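Local coordinates for protein mirolysin (Tannerella forsythia, PDB 7OD0) that probably cleaves peptide bonds of protein substrates as a zinc-dependent metalloprotease of the pappalysin family, at residues A[206-211]-A[232-237]; A[167-172]-A[227-232]; A[57-62]-A[238-243]. All coordinates share one frame; numbering follows the deposited sequence.

Contact 1. Residues A[206-211]-A[232-237]. With V7Q (2,1,3-benzothiadiazol-4-ylmethanamine), chain G; ACT (acetate ion), chain I.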
loop_
_atom_site.group_PDB
_atom_site.type_symbol
_atom_site.label_atom_id
_atom_site.label_comp_id
_atom_site.label_asym_id
_atom_site.label_seq_id
_atom_site.Cartn_x
_atom_site.Cartn_y
_atom_site.Cartn_z
ATOM N N GLU A 206 -10.024 -14.987 0.574
ATOM C CA GLU A 206 -10.145 -14.469 -0.804
ATOM C C GLU A 206 -11.628 -14.182 -1.051
ATOM O O GLU A 206 -12.459 -14.630 -0.232
ATOM C CB GLU A 206 -9.545 -15.485 -1.768
ATOM C CG GLU A 206 -10.298 -16.799 -1.828
ATOM C CD GLU A 206 -9.589 -17.842 -2.670
ATOM O OE1 GLU A 206 -8.365 -17.723 -2.832
ATOM O OE2 GLU A 206 -10.261 -18.770 -3.157
ATOM N N GLY A 207 -11.927 -13.451 -2.121
ATOM C CA GLY A 207 -13.300 -13.074 -2.474
ATOM C C GLY A 207 -13.886 -12.177 -1.414
ATOM O O GLY A 207 -13.178 -11.262 -0.940
ATOM N N CYS A 208 -15.137 -12.433 -1.038
ATOM C CA CYS A 208 -15.910 -11.629 -0.057
ATOM C C CYS A 208 -16.667 -12.546 0.893
ATOM O O CYS A 208 -17.839 -12.808 0.667
ATOM C CB CYS A 208 -16.934 -10.755 -0.772
ATOM S SG CYS A 208 -16.239 -9.317 -1.627
ATOM N N PRO A 209 -16.041 -13.057 1.976
ATOM C CA PRO A 209 -16.746 -13.923 2.913
ATOM C C PRO A 209 -17.943 -13.182 3.535
ATOM O O PRO A 209 -17.941 -11.968 3.567
ATOM C CB PRO A 209 -15.697 -14.255 3.988
ATOM C CG PRO A 209 -14.363 -13.889 3.372
ATOM C CD PRO A 209 -14.634 -12.815 2.345
ATOM N N SER A 210 -18.958 -13.926 3.973
ATOM C CA SER A 210 -20.045 -13.403 4.835
ATOM C C SER A 210 -19.497 -13.234 6.252
ATOM O O SER A 210 -18.803 -14.131 6.738
ATOM C CB SER A 210 -21.240 -14.299 4.818
ATOM O OG SER A 210 -21.830 -14.254 3.524
ATOM N N PHE A 211 -19.818 -12.110 6.877
ATOM C CA PHE A 211 -19.560 -11.829 8.308
ATOM C C PHE A 211 -20.561 -12.596 9.171
ATOM O O PHE A 211 -21.749 -12.582 8.877
ATOM C CB PHE A 211 -19.697 -10.336 8.586
ATOM C CG PHE A 211 -19.492 -10.001 10.035
ATOM C CD1 PHE A 211 -18.244 -10.133 10.609
ATOM C CD2 PHE A 211 -20.563 -9.606 10.832
ATOM C CE1 PHE A 211 -18.041 -9.830 11.942
ATOM C CE2 PHE A 211 -20.364 -9.287 12.169
ATOM C CZ PHE A 211 -19.099 -9.419 12.728
ATOM N N TYR A 232 -6.368 -11.054 1.944
ATOM C CA TYR A 232 -6.302 -11.194 0.469
ATOM C C TYR A 232 -7.710 -11.098 -0.146
ATOM O O TYR A 232 -7.944 -11.617 -1.259
ATOM C CB TYR A 232 -5.601 -12.506 0.139
ATOM C CG TYR A 232 -4.103 -12.466 0.018
ATOM C CD1 TYR A 232 -3.386 -11.285 -0.100
ATOM C CD2 TYR A 232 -3.404 -13.659 -0.103
ATOM C CE1 TYR A 232 -2.014 -11.296 -0.299
ATOM C CE2 TYR A 232 -2.029 -13.684 -0.252
ATOM C CZ TYR A 232 -1.336 -12.499 -0.370
ATOM O OH TYR A 232 0.016 -12.524 -0.566
ATOM N N THR A 233 -8.625 -10.415 0.529
ATOM C CA THR A 233 -10.044 -10.345 0.090
ATOM C C THR A 233 -10.192 -9.297 -1.015
ATOM O O THR A 233 -9.274 -8.535 -1.252
ATOM C CB THR A 233 -10.973 -10.076 1.281
ATOM O OG1 THR A 233 -10.419 -9.019 2.054
ATOM C CG2 THR A 233 -11.131 -11.291 2.173
ATOM N N TYR A 234 -11.324 -9.335 -1.706
ATOM C CA TYR A 234 -11.716 -8.383 -2.768
ATOM C C TYR A 234 -11.691 -6.959 -2.205
ATOM O O TYR A 234 -12.040 -6.765 -1.009
ATOM C CB TYR A 234 -13.106 -8.742 -3.265
ATOM C CG TYR A 234 -13.215 -9.960 -4.152
ATOM C CD1 TYR A 234 -12.109 -10.586 -4.695
ATOM C CD2 TYR A 234 -14.460 -10.442 -4.503
ATOM C CE1 TYR A 234 -12.238 -11.670 -5.559
ATOM C CE2 TYR A 234 -14.612 -11.510 -5.365
ATOM C CZ TYR A 234 -13.500 -12.128 -5.889
ATOM O OH TYR A 234 -13.694 -13.190 -6.718
ATOM N N ASP A 235 -11.323 -5.998 -3.053
ATOM C CA ASP A 235 -11.186 -4.565 -2.674
ATOM C C ASP A 235 -12.451 -4.055 -1.958
ATOM O O ASP A 235 -12.289 -3.316 -0.973
ATOM C CB ASP A 235 -10.895 -3.685 -3.887
ATOM C CG ASP A 235 -9.477 -3.758 -4.425
ATOM O OD1 ASP A 235 -8.801 -4.805 -4.198
ATOM O OD2 ASP A 235 -9.074 -2.788 -5.106
ATOM N N ALA A 236 -13.660 -4.384 -2.442
ATOM C CA ALA A 236 -14.943 -3.818 -1.952
ATOM C C ALA A 236 -15.313 -4.417 -0.597
ATOM O O ALA A 236 -16.298 -3.972 0.016
ATOM C CB ALA A 236 -16.061 -4.062 -2.941
ATOM N N CYS A 237 -14.545 -5.397 -0.138
ATOM C CA CYS A 237 -14.844 -6.181 1.072
ATOM C C CYS A 237 -13.777 -5.933 2.141
ATOM O O CYS A 237 -13.811 -6.619 3.161
ATOM C CB CYS A 237 -15.036 -7.628 0.645
ATOM S SG CYS A 237 -16.568 -7.804 -0.325
HETATM N N1 V7Q G . -6.526 -7.598 -1.470
HETATM C C1 V7Q G . -5.167 -7.022 -1.384
HETATM C C2 V7Q G . -4.105 -7.767 -2.159
HETATM C C3 V7Q G . -2.873 -7.176 -2.445
HETATM C C4 V7Q G . -1.867 -7.848 -3.120
HETATM C C5 V7Q G . -2.031 -9.124 -3.567
HETATM C C6 V7Q G . -3.266 -9.760 -3.306
HETATM N N2 V7Q G . -3.622 -11.009 -3.673
HETATM S S1 V7Q G . -5.196 -11.123 -3.325
HETATM N N3 V7Q G . -5.424 -9.791 -2.442
HETATM C C7 V7Q G . -4.301 -9.065 -2.596
HETATM C C ACT I . 1.918 -9.315 -1.158
HETATM O O ACT I . 1.211 -10.077 -0.495
HETATM O OXT ACT I . 1.497 -8.263 -1.642
HETATM C CH3 ACT I . 3.407 -9.657 -1.347
HETATM O O HOH W 1 -9.672 -12.458 -3.057
#

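Contact 2. Residues A[167-172]-A[227-232]. With ZN (zinc ion), chain J; V7Q (2,1,3-benzothiadiazol-4-ylmethanamine), chain G; ACT (acetate ion), chain I; EDO (1,2-ethanediol), chain H.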
loop_
_atom_site.group_PDB
_atom_site.type_symbol
_atom_site.label_atom_id
_atom_site.label_comp_id
_atom_site.label_asym_id
_atom_site.label_seq_id
_atom_site.Cartn_x
_atom_site.Cartn_y
_atom_site.Cartn_z
ATOM N N THR A 167 -5.172 -2.615 -3.545
ATOM C CA THR A 167 -3.844 -3.241 -3.765
ATOM C C THR A 167 -2.771 -2.317 -3.182
ATOM O O THR A 167 -1.917 -2.807 -2.407
ATOM C CB THR A 167 -3.576 -3.567 -5.240
ATOM O OG1 THR A 167 -4.669 -4.363 -5.683
ATOM C CG2 THR A 167 -2.280 -4.310 -5.437
ATOM N N ALA A 168 -2.837 -1.026 -3.526
ATOM C CA ALA A 168 -1.866 -0.000 -3.082
ATOM C C ALA A 168 -1.972 0.173 -1.560
ATOM O O ALA A 168 -0.922 0.260 -0.917
ATOM C CB ALA A 168 -2.117 1.296 -3.806
ATOM N N THR A 169 -3.188 0.210 -0.993
ATOM C CA THR A 169 -3.388 0.308 0.485
ATOM C C THR A 169 -2.652 -0.851 1.170
ATOM O O THR A 169 -1.878 -0.603 2.109
ATOM C CB THR A 169 -4.873 0.297 0.865
ATOM O OG1 THR A 169 -5.489 1.434 0.252
ATOM C CG2 THR A 169 -5.096 0.324 2.372
ATOM N N HIS A 170 -2.865 -2.082 0.691
ATOM C CA HIS A 170 -2.243 -3.323 1.225
ATOM C C HIS A 170 -0.707 -3.213 1.116
ATOM O O HIS A 170 -0.014 -3.498 2.112
ATOM C CB HIS A 170 -2.863 -4.525 0.488
ATOM C CG HIS A 170 -2.283 -5.868 0.767
ATOM N ND1 HIS A 170 -2.982 -6.831 1.489
ATOM C CD2 HIS A 170 -1.131 -6.453 0.367
ATOM C CE1 HIS A 170 -2.261 -7.934 1.567
ATOM N NE2 HIS A 170 -1.125 -7.740 0.858
ATOM N N GLU A 171 -0.190 -2.835 -0.054
ATOM C CA GLU A 171 1.268 -2.735 -0.318
ATOM C C GLU A 171 1.884 -1.609 0.520
ATOM O O GLU A 171 3.002 -1.778 1.048
ATOM C CB GLU A 171 1.560 -2.506 -1.804
ATOM C CG GLU A 171 1.166 -3.664 -2.716
ATOM C CD GLU A 171 1.575 -5.069 -2.302
ATOM O OE1 GLU A 171 2.518 -5.215 -1.471
ATOM O OE2 GLU A 171 0.957 -6.033 -2.842
ATOM N N VAL A 172 1.230 -0.468 0.620
ATOM C CA VAL A 172 1.763 0.608 1.494
ATOM C C VAL A 172 1.786 0.084 2.932
ATOM O O VAL A 172 2.795 0.340 3.629
ATOM C CB VAL A 172 1.014 1.924 1.286
ATOM C CG1 VAL A 172 1.387 2.949 2.327
ATOM C CG2 VAL A 172 1.255 2.455 -0.123
ATOM N N MET A 227 -11.999 -8.307 6.669
ATOM C CA MET A 227 -12.174 -7.001 5.976
ATOM C C MET A 227 -10.987 -6.094 6.305
ATOM O O MET A 227 -11.018 -4.940 5.904
ATOM C CB MET A 227 -13.510 -6.321 6.300
ATOM C CG MET A 227 -13.700 -5.883 7.749
ATOM S SD MET A 227 -13.567 -7.219 8.992
ATOM C CE MET A 227 -14.939 -8.246 8.515
ATOM N N ASN A 228 -9.969 -6.615 6.996
ATOM C CA ASN A 228 -8.675 -5.921 7.208
ATOM C C ASN A 228 -7.938 -5.786 5.865
ATOM O O ASN A 228 -7.875 -6.791 5.119
ATOM C CB ASN A 228 -7.795 -6.679 8.214
ATOM C CG ASN A 228 -6.674 -5.818 8.747
ATOM O OD1 ASN A 228 -5.616 -5.713 8.146
ATOM N ND2 ASN A 228 -6.926 -5.150 9.857
ATOM N N TYR A 229 -7.309 -4.633 5.606
ATOM C CA TYR A 229 -6.561 -4.368 4.354
ATOM C C TYR A 229 -5.466 -5.411 4.118
ATOM O O TYR A 229 -5.137 -5.637 2.943
ATOM C CB TYR A 229 -5.958 -2.964 4.346
ATOM C CG TYR A 229 -7.004 -1.891 4.398
ATOM C CD1 TYR A 229 -8.007 -1.851 3.448
ATOM C CD2 TYR A 229 -7.003 -0.940 5.404
ATOM C CE1 TYR A 229 -8.975 -0.869 3.472
ATOM C CE2 TYR A 229 -7.976 0.039 5.457
ATOM C CZ TYR A 229 -8.980 0.056 4.506
ATOM O OH TYR A 229 -9.956 1.008 4.530
ATOM N N MET A 230 -4.934 -6.020 5.181
ATOM C CA MET A 230 -3.778 -6.940 5.102
ATOM C C MET A 230 -4.245 -8.403 4.931
ATOM O O MET A 230 -3.429 -9.304 5.116
ATOM C CB MET A 230 -2.907 -6.783 6.357
ATOM C CG MET A 230 -2.417 -5.384 6.560
ATOM S SD MET A 230 -1.758 -4.592 5.062
ATOM C CE MET A 230 -0.406 -5.693 4.664
ATOM N N ASP A 231 -5.505 -8.634 4.561
ATOM C CA ASP A 231 -5.960 -9.970 4.104
ATOM C C ASP A 231 -5.900 -9.980 2.573
ATOM O O ASP A 231 -5.385 -8.998 1.977
ATOM C CB ASP A 231 -7.326 -10.334 4.687
ATOM C CG ASP A 231 -7.493 -11.836 4.864
ATOM O OD1 ASP A 231 -6.760 -12.594 4.188
ATOM O OD2 ASP A 231 -8.379 -12.238 5.632
ATOM N N TYR A 232 -6.368 -11.054 1.944
ATOM C CA TYR A 232 -6.302 -11.194 0.469
ATOM C C TYR A 232 -7.710 -11.098 -0.146
ATOM O O TYR A 232 -7.944 -11.617 -1.259
ATOM C CB TYR A 232 -5.601 -12.506 0.139
ATOM C CG TYR A 232 -4.103 -12.466 0.018
ATOM C CD1 TYR A 232 -3.386 -11.285 -0.100
ATOM C CD2 TYR A 232 -3.404 -13.659 -0.103
ATOM C CE1 TYR A 232 -2.014 -11.296 -0.299
ATOM C CE2 TYR A 232 -2.029 -13.684 -0.252
ATOM C CZ TYR A 232 -1.336 -12.499 -0.370
ATOM O OH TYR A 232 0.016 -12.524 -0.566
HETATM ZN ZN ZN J . 0.536 -8.858 1.067
HETATM N N1 V7Q G . -6.526 -7.598 -1.470
HETATM C C1 V7Q G . -5.167 -7.022 -1.384
HETATM C C2 V7Q G . -4.105 -7.767 -2.159
HETATM C C3 V7Q G . -2.873 -7.176 -2.445
HETATM C C4 V7Q G . -1.867 -7.848 -3.120
HETATM C C5 V7Q G . -2.031 -9.124 -3.567
HETATM C C6 V7Q G . -3.266 -9.760 -3.306
HETATM N N2 V7Q G . -3.622 -11.009 -3.673
HETATM S S1 V7Q G . -5.196 -11.123 -3.325
HETATM N N3 V7Q G . -5.424 -9.791 -2.442
HETATM C C7 V7Q G . -4.301 -9.065 -2.596
HETATM C C ACT I . 1.918 -9.315 -1.158
HETATM O O ACT I . 1.211 -10.077 -0.495
HETATM O OXT ACT I . 1.497 -8.263 -1.642
HETATM C CH3 ACT I . 3.407 -9.657 -1.347
HETATM C C1 EDO H . -9.779 2.436 8.522
HETATM O O1 EDO H . -9.131 1.969 9.648
HETATM C C2 EDO H . -8.969 2.938 7.466
HETATM O O2 EDO H . -9.782 3.213 6.365
#

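Contact 3. Residues A[57-62]-A[238-243]. With V7Q (2,1,3-benzothiadiazol-4-ylmethanamine), chain G; EDO (1,2-ethanediol), chain H.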
loop_
_atom_site.group_PDB
_atom_site.type_symbol
_atom_site.label_atom_id
_atom_site.label_comp_id
_atom_site.label_asym_id
_atom_site.label_seq_id
_atom_site.Cartn_x
_atom_site.Cartn_y
_atom_site.Cartn_z
ATOM N N ASN A 57 -14.556 -0.446 17.126
ATOM C CA ASN A 57 -13.790 0.137 18.259
ATOM C C ASN A 57 -12.295 -0.194 18.124
ATOM O O ASN A 57 -11.505 0.457 18.818
ATOM C CB ASN A 57 -14.330 -0.336 19.615
ATOM C CG ASN A 57 -14.258 -1.844 19.772
ATOM O OD1 ASN A 57 -14.660 -2.587 18.870
ATOM N ND2 ASN A 57 -13.719 -2.306 20.892
ATOM N N LEU A 58 -11.924 -1.181 17.298
ATOM C CA LEU A 58 -10.509 -1.547 17.022
ATOM C C LEU A 58 -9.988 -0.766 15.800
ATOM O O LEU A 58 -8.771 -0.779 15.588
ATOM C CB LEU A 58 -10.423 -3.056 16.785
ATOM C CG LEU A 58 -11.021 -3.933 17.883
ATOM C CD1 LEU A 58 -10.939 -5.393 17.501
ATOM C CD2 LEU A 58 -10.333 -3.688 19.220
ATOM N N ALA A 59 -10.879 -0.131 15.028
ATOM C CA ALA A 59 -10.553 0.590 13.775
ATOM C C ALA A 59 -9.559 1.724 14.055
ATOM O O ALA A 59 -9.814 2.546 14.953
ATOM C CB ALA A 59 -11.809 1.110 13.117
ATOM N N GLY A 60 -8.455 1.757 13.306
ATOM C CA GLY A 60 -7.397 2.778 13.441
ATOM C C GLY A 60 -7.550 3.880 12.400
ATOM O O GLY A 60 -7.937 3.579 11.269
ATOM N N ASN A 61 -7.275 5.119 12.797
ATOM C CA ASN A 61 -6.967 6.281 11.928
ATOM C C ASN A 61 -5.453 6.487 11.983
ATOM O O ASN A 61 -4.984 6.989 13.001
ATOM C CB ASN A 61 -7.692 7.541 12.410
ATOM C CG ASN A 61 -7.328 8.781 11.617
ATOM O OD1 ASN A 61 -6.387 8.786 10.831
ATOM N ND2 ASN A 61 -8.085 9.838 11.798
ATOM N N ALA A 62 -4.721 6.077 10.939
ATOM C CA ALA A 62 -3.239 6.147 10.876
ATOM C C ALA A 62 -2.792 7.616 10.888
ATOM O O ALA A 62 -1.682 7.891 11.359
ATOM C CB ALA A 62 -2.706 5.427 9.663
ATOM N N MET A 238 -12.915 -4.926 1.944
ATOM C CA MET A 238 -11.890 -4.479 2.930
ATOM C C MET A 238 -12.243 -3.061 3.370
ATOM O O MET A 238 -12.803 -2.309 2.537
ATOM C CB MET A 238 -10.492 -4.394 2.316
ATOM C CG MET A 238 -9.874 -5.680 1.947
ATOM S SD MET A 238 -8.325 -5.315 1.127
ATOM C CE MET A 238 -7.749 -7.013 1.034
ATOM N N ASN A 239 -12.015 -2.700 4.627
ATOM C CA ASN A 239 -12.467 -1.356 5.061
ATOM C C ASN A 239 -11.786 -0.893 6.345
ATOM O O ASN A 239 -12.254 0.148 6.854
ATOM C CB ASN A 239 -13.988 -1.286 5.186
ATOM C CG ASN A 239 -14.566 -2.470 5.934
ATOM O OD1 ASN A 239 -14.349 -2.608 7.142
ATOM N ND2 ASN A 239 -15.300 -3.318 5.221
ATOM N N LEU A 240 -10.742 -1.568 6.861
ATOM C CA LEU A 240 -10.019 -0.996 8.026
ATOM C C LEU A 240 -8.602 -1.529 8.194
ATOM O O LEU A 240 -8.250 -2.640 7.699
ATOM C CB LEU A 240 -10.808 -1.213 9.316
ATOM C CG LEU A 240 -10.630 -2.542 10.046
ATOM C CD1 LEU A 240 -11.057 -2.412 11.508
ATOM C CD2 LEU A 240 -11.428 -3.635 9.364
ATOM N N PHE A 241 -7.845 -0.686 8.887
ATOM C CA PHE A 241 -6.646 -1.010 9.683
ATOM C C PHE A 241 -7.099 -0.986 11.137
ATOM O O PHE A 241 -8.048 -0.218 11.450
ATOM C CB PHE A 241 -5.551 0.054 9.503
ATOM C CG PHE A 241 -4.829 0.061 8.183
ATOM C CD1 PHE A 241 -4.098 -1.047 7.769
ATOM C CD2 PHE A 241 -4.846 1.180 7.369
ATOM C CE1 PHE A 241 -3.430 -1.035 6.550
ATOM C CE2 PHE A 241 -4.175 1.187 6.156
ATOM C CZ PHE A 241 -3.458 0.090 5.751
ATOM N N THR A 242 -6.412 -1.724 12.010
ATOM C CA THR A 242 -6.636 -1.616 13.467
ATOM C C THR A 242 -5.768 -0.494 14.054
ATOM O O THR A 242 -4.788 -0.059 13.398
ATOM C CB THR A 242 -6.377 -2.927 14.208
ATOM O OG1 THR A 242 -4.979 -3.191 14.176
ATOM C CG2 THR A 242 -7.179 -4.091 13.660
ATOM N N LYS A 243 -6.108 -0.079 15.280
ATOM C CA LYS A 243 -5.294 0.858 16.103
ATOM C C LYS A 243 -3.904 0.251 16.319
ATOM O O LYS A 243 -2.923 1.006 16.209
ATOM C CB LYS A 243 -6.004 1.141 17.431
ATOM C CG LYS A 243 -7.318 1.892 17.291
ATOM C CD LYS A 243 -8.133 1.982 18.563
ATOM C CE LYS A 243 -9.290 2.949 18.429
ATOM N NZ LYS A 243 -10.041 3.098 19.696
HETATM N N1 V7Q G . -6.526 -7.598 -1.470
HETATM C C1 V7Q G . -5.167 -7.022 -1.384
HETATM C C2 V7Q G . -4.105 -7.767 -2.159
HETATM C C3 V7Q G . -2.873 -7.176 -2.445
HETATM C C4 V7Q G . -1.867 -7.848 -3.120
HETATM C C5 V7Q G . -2.031 -9.124 -3.567
HETATM C C6 V7Q G . -3.266 -9.760 -3.306
HETATM N N2 V7Q G . -3.622 -11.009 -3.673
HETATM S S1 V7Q G . -5.196 -11.123 -3.325
HETATM N N3 V7Q G . -5.424 -9.791 -2.442
HETATM C C7 V7Q G . -4.301 -9.065 -2.596
HETATM C C1 EDO H . -9.779 2.436 8.522
HETATM O O1 EDO H . -9.131 1.969 9.648
HETATM C C2 EDO H . -8.969 2.938 7.466
HETATM O O2 EDO H . -9.782 3.213 6.365
#

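Contact 1. Residues A[206-211]-A[232-237]
Cys208 and Cys237 join segment 206-211 to segment 232-237 by a disulfide, a cross-link between two parts of the long connection between helices 166-175 and 243-250, beside the zinc site of a pappalysin-type protease. Cys208 SG and Cys237 SG lie 2.0 Å apart with an S-S torsion of 95°. Cys208 is modelled in two conformations, and the bond described belongs to one of them.

Beside the disulfide, Tyr234 packs against Gly207. Its CB meets Gly207 O, and CG is 3.5 Å from both Gly207 CA and Gly207 O. Farther out, CD1, CD2, CE1, CE2 and CZ are all about equally far from Gly207 CA. That carbon stands 3.3 Å from the ring centroid and almost exactly on the ring normal, a CH-pi contact over the centre of the ring. On one flank CD2 also meets Cys208 SG, which reaches the ring obliquely. CG lies anti to the carbonyl carbon (chi1 -75°), and from there the ring presents its face to Gly207 CA.

The backbone closes the same corner. Tyr234 N donates to Gly207 O at 2.8 Å in a nearly straight bond (173°). Thr233 CG2 rests 3.8 Å from Pro209 CD, while Thr233 OG1 is hydrogen-bonded to Phe226 O.

Tyr232 turns the other way, into the active site. Its ring face lies along the benzothiadiazole of V7Q, with CD1 3.4 Å from V7Q N3, and its OH donates to the acetate O at 2.7 Å, near the ring plane. The V7Q amine N1 comes close to Thr233 O. One water bridges the segments, accepting from Gly207 N and donating to Tyr232 O, each at 2.6 Å.

Contact 2. Residues A[167-172]-A[227-232]
The imidazole of His170, on the zinc-binding helix 166-175, meets the turn Asn228-Asp231, a type I turn that carries Met230 and matches the Met-turn of metzincin proteases. His170 NE2 binds zinc at 2.0 Å; His174, His180 and the acetate O are the other ligands.

Polar contacts fix the far edge of the ring. His170 ND1 donates to Tyr229 O at 2.9 Å, in the carbonyl plane on a lone pair and close to the imidazole plane. Asp231 O lies 3.3 Å from the same ND1. Within the turn, Asn228 OD1 accepts from Met230 N, an Asx turn.

Among the packing contacts, Met230 lies over one face of the imidazole and the bound V7Q over the opposite one. The thioether of Met230, bent at chi2 (-46°) and chi3 (-61°), places CE 4.2 Å from the His170 ring centroid, almost on the normal; V7Q C3 is 3.4 Å from His170 CD2. The Tyr232 and His170 rings are near parallel (27°) but slid apart, centroids 5.7 Å, and barely overlap. Thr169 CG2 stands over the Tyr229 ring, 3.6 Å from Tyr229 CG, while Thr169 OG1 is hydrogen-bonded to Asp40 OD2.

The bond from ND1 to Tyr229 O, with Met230 over one face, probably restricts rotation of the imidazole and helps to keep NE2 directed at zinc.

Contact 3. Residues A[57-62]-A[238-243]
Lys243 and Leu58 make one of two backbone hydrogen bonds that pin loop 57-62 onto the end of loop 238-243. Lys243 N donates to Leu58 O at 2.8 Å (152°), and Thr242 CA adds a CA-H...O contact to the same oxygen. The second is straighter: Gly60 N reaches Phe241 O at 2.7 Å with an angle of 177°. Together they form a single beta bridge between Ala59 and Thr242. Beside it the backbones come close, with Gly60 CA and Lys243 CA 3.9 Å apart.

The Lys243 side chain runs fully extended beyond CG, alongside loop 57-62. CG lies 3.5 Å from Ala59 O, and NZ ends 3.1 Å from Asn57 O, to which it donates. The apolar part is small: Leu240 CD1 touches Ala59 CB at 3.9 Å.

A 1,2-ethanediol, probably from the crystallisation liquor, partners two further backbone groups. Its O1 donates to Gly60 O at 2.6 Å and accepts from Phe241 N at 3.0 Å, spanning the two segments, while its O2 takes the hydroxyl proton of Tyr229.

Thr242 OG1 caps a backbone N in the first turn of helix 243-250 and is hydrogen-bonded to Asp197. Gln245 OE1 in turn accepts from Thr242 N. Thr242 is thus the N-cap of helix 243-250, in an arrangement consistent with a capping box, and the single beta bridge sits at the same place, where the loop passes into the helix.

In the fold
Contact 2 lies nearest the middle of the chain and contacts 1 and 3 extend outward from it, with centres about 11 and 12 Å from its own; contacts 1 and 3 are about 16 Å apart. Tyr232 belongs to both contact 1 and contact 2. Residues 227-232 also pair with residues 238-243: Met227 O lies 2.8 Å from Asn239 N, and Tyr229 N 3.0 Å from Leu240 O, both probable hydrogen bonds. The chain thus passes from the methionine turn through the disulfide loop to the start of helix 243-250. V7Q borders all three contacts, reaching contact 3 through Met238, and the diol spans contacts 2 and 3.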